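PDB 3TU6: pseudoazurin (Blue copper protein) from Sinorhizobium meliloti, which binds a single copper ion in a cupredoxin beta barrel and probably shuttles electrons in the periplasm. Local coordinates for residues R5-N10 against V36-G41. Sequence-based numbering, arbitrary orientation.
Sequences RVEMLN and VAKDKG
The carbonyl O of V36 accepts two hydrogen bonds of unequal strength: M8 N donates to it at 2.8 Å, close to straight on, while K38 N, folding back within its own segment around A37 at the centre of an inverse gamma turn, adds a weak bond. V36 N in turn donates to V6 O at 2.9 Å, so V36 brackets E7 in parallel beta pairing, and the V36 isopropyl group lies on the same face as the E7 side chain. The gamma turn ends this regular pairing, yet contact continues, with D39 N reaching M8 O in a longer bond of 3.3 Å. D39 then takes over with its side chain. Its CG lies beside its own backbone N (chi1 -68°), which carries OD2 to N10 N at 2.8 Å on the anti side of the carboxylate, the N-H pointing almost directly at it (174°). An alanine in place of D39 would probably leave N10 N without this acceptor and the strand end less firmly tied to the loop. The N10 amide packs across D39 CB; its OD1 accepts a hydrogen bond from the copper ligand H42, and a water links its ND2 to K40 O. On the outer face the extended K38 chain lays CB against L9 CD2 at 3.6 Å and its CD against the E7 carboxylate, NZ making only a long salt bridge to OE1. On the inner side M8 CE meets A37 CB at 4.0 Å, and M8 also touches H42, near the copper. Backbone pairing, carboxylate and amide thus join strand 3-9 to the loop leading into the copper site, and N10, itself gripped by D39, is likely to help fix the orientation of the H42 imidazole.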
loop_
_atom_site.group_PDB
_atom_site.type_symbol
_atom_site.label_atom_id
_atom_site.label_comp_id
_atom_site.label_asym_id
_atom_site.label_seq_id
_atom_site.Cartn_x
_atom_site.Cartn_y
_atom_site.Cartn_z
ATOM N N ARG A 5 4.125 7.113 -8.342
ATOM C CA ARG A 5 3.656 8.033 -7.307
ATOM C C ARG A 5 2.359 7.533 -6.681
ATOM O O ARG A 5 1.444 7.120 -7.389
ATOM C CB ARG A 5 3.403 9.420 -7.905
ATOM C CG ARG A 5 4.641 10.133 -8.421
ATOM C CD ARG A 5 5.571 10.534 -7.291
ATOM N NE ARG A 5 6.494 11.599 -7.682
ATOM C CZ ARG A 5 6.181 12.892 -7.771
ATOM N NH1 ARG A 5 4.947 13.318 -7.505
ATOM N NH2 ARG A 5 7.109 13.770 -8.137
ATOM N N VAL A 6 2.292 7.578 -5.353
ATOM C CA VAL A 6 1.060 7.311 -4.620
ATOM C C VAL A 6 0.762 8.503 -3.721
ATOM O O VAL A 6 1.535 8.807 -2.814
ATOM C CB VAL A 6 1.171 6.046 -3.752
ATOM C CG1 VAL A 6 -0.096 5.855 -2.923
ATOM C CG2 VAL A 6 1.431 4.831 -4.621
ATOM N N GLU A 7 -0.353 9.179 -3.981
ATOM C CA GLU A 7 -0.740 10.347 -3.196
ATOM C C GLU A 7 -1.452 9.928 -1.916
ATOM O O GLU A 7 -2.291 9.026 -1.930
ATOM C CB GLU A 7 -1.637 11.271 -4.019
ATOM C CG GLU A 7 -0.941 11.875 -5.229
ATOM C CD GLU A 7 -1.783 12.922 -5.935
ATOM O OE1 GLU A 7 -1.198 13.873 -6.492
ATOM O OE2 GLU A 7 -3.026 12.797 -5.931
ATOM N N MET A 8 -1.102 10.585 -0.812
ATOM C CA MET A 8 -1.756 10.364 0.476
ATOM C C MET A 8 -2.782 11.480 0.662
ATOM O O MET A 8 -2.414 12.650 0.792
ATOM C CB MET A 8 -0.720 10.361 1.606
ATOM C CG MET A 8 0.479 9.455 1.328
ATOM S SD MET A 8 1.601 9.228 2.728
ATOM C CE MET A 8 2.368 10.852 2.812
ATOM N N LEU A 9 -4.064 11.114 0.657
ATOM C CA LEU A 9 -5.154 12.085 0.531
ATOM C C LEU A 9 -6.241 11.925 1.590
ATOM O O LEU A 9 -6.506 10.817 2.071
ATOM C CB LEU A 9 -5.803 11.948 -0.849
ATOM C CG LEU A 9 -4.944 12.310 -2.059
ATOM C CD1 LEU A 9 -5.546 11.726 -3.329
ATOM C CD2 LEU A 9 -4.796 13.818 -2.170
ATOM N N ASN A 10 -6.879 13.043 1.927
ATOM C CA ASN A 10 -8.050 13.036 2.800
ATOM C C ASN A 10 -9.286 12.548 2.054
ATOM O O ASN A 10 -10.088 11.794 2.603
ATOM C CB ASN A 10 -8.315 14.435 3.371
ATOM C CG ASN A 10 -7.263 14.871 4.375
ATOM O OD1 ASN A 10 -6.303 14.150 4.648
ATOM N ND2 ASN A 10 -7.444 16.060 4.934
ATOM N N VAL A 36 3.404 10.811 -1.765
ATOM C CA VAL A 36 3.256 12.259 -1.864
ATOM C C VAL A 36 2.277 12.751 -0.805
ATOM O O VAL A 36 1.160 12.241 -0.696
ATOM C CB VAL A 36 2.737 12.667 -3.260
ATOM C CG1 VAL A 36 2.735 14.186 -3.415
ATOM C CG2 VAL A 36 3.580 12.015 -4.351
ATOM N N ALA A 37 2.702 13.745 -0.028
ATOM C CA ALA A 37 1.871 14.318 1.024
ATOM C C ALA A 37 1.029 15.460 0.467
ATOM O O ALA A 37 1.233 16.622 0.824
ATOM C CB ALA A 37 2.744 14.810 2.178
ATOM N N LYS A 38 0.083 15.127 -0.410
ATOM C CA LYS A 38 -0.796 16.132 -1.010
ATOM C C LYS A 38 -1.691 16.758 0.059
ATOM O O LYS A 38 -1.888 17.974 0.075
ATOM C CB LYS A 38 -1.639 15.523 -2.131
ATOM C CG LYS A 38 -2.408 16.554 -2.949
ATOM C CD LYS A 38 -2.802 16.015 -4.312
ATOM C CE LYS A 38 -3.500 17.076 -5.149
ATOM N NZ LYS A 38 -3.781 16.602 -6.533
ATOM N N ASP A 39 -2.225 15.915 0.941
ATOM C CA ASP A 39 -2.866 16.364 2.176
ATOM C C ASP A 39 -1.988 15.957 3.359
ATOM O O ASP A 39 -1.327 14.916 3.316
ATOM C CB ASP A 39 -4.261 15.750 2.323
ATOM C CG ASP A 39 -5.248 16.282 1.297
ATOM O OD1 ASP A 39 -5.209 17.495 0.994
ATOM O OD2 ASP A 39 -6.074 15.487 0.800
ATOM N N LYS A 40 -1.984 16.777 4.407
ATOM C CA LYS A 40 -1.121 16.542 5.566
ATOM C C LYS A 40 -1.767 15.603 6.582
ATOM O O LYS A 40 -2.982 15.395 6.572
ATOM C CB LYS A 40 -0.762 17.867 6.244
ATOM C CG LYS A 40 -0.123 18.901 5.320
ATOM C CD LYS A 40 1.199 18.415 4.738
ATOM C CE LYS A 40 1.891 19.517 3.950
ATOM N NZ LYS A 40 3.196 19.074 3.384
ATOM N N GLY A 41 -0.935 15.040 7.455
ATOM C CA GLY A 41 -1.392 14.165 8.533
ATOM C C GLY A 41 -1.318 12.677 8.232
ATOM O O GLY A 41 -1.775 11.866 9.038
HETATM O O HOH W 1 -5.015 17.391 5.922
#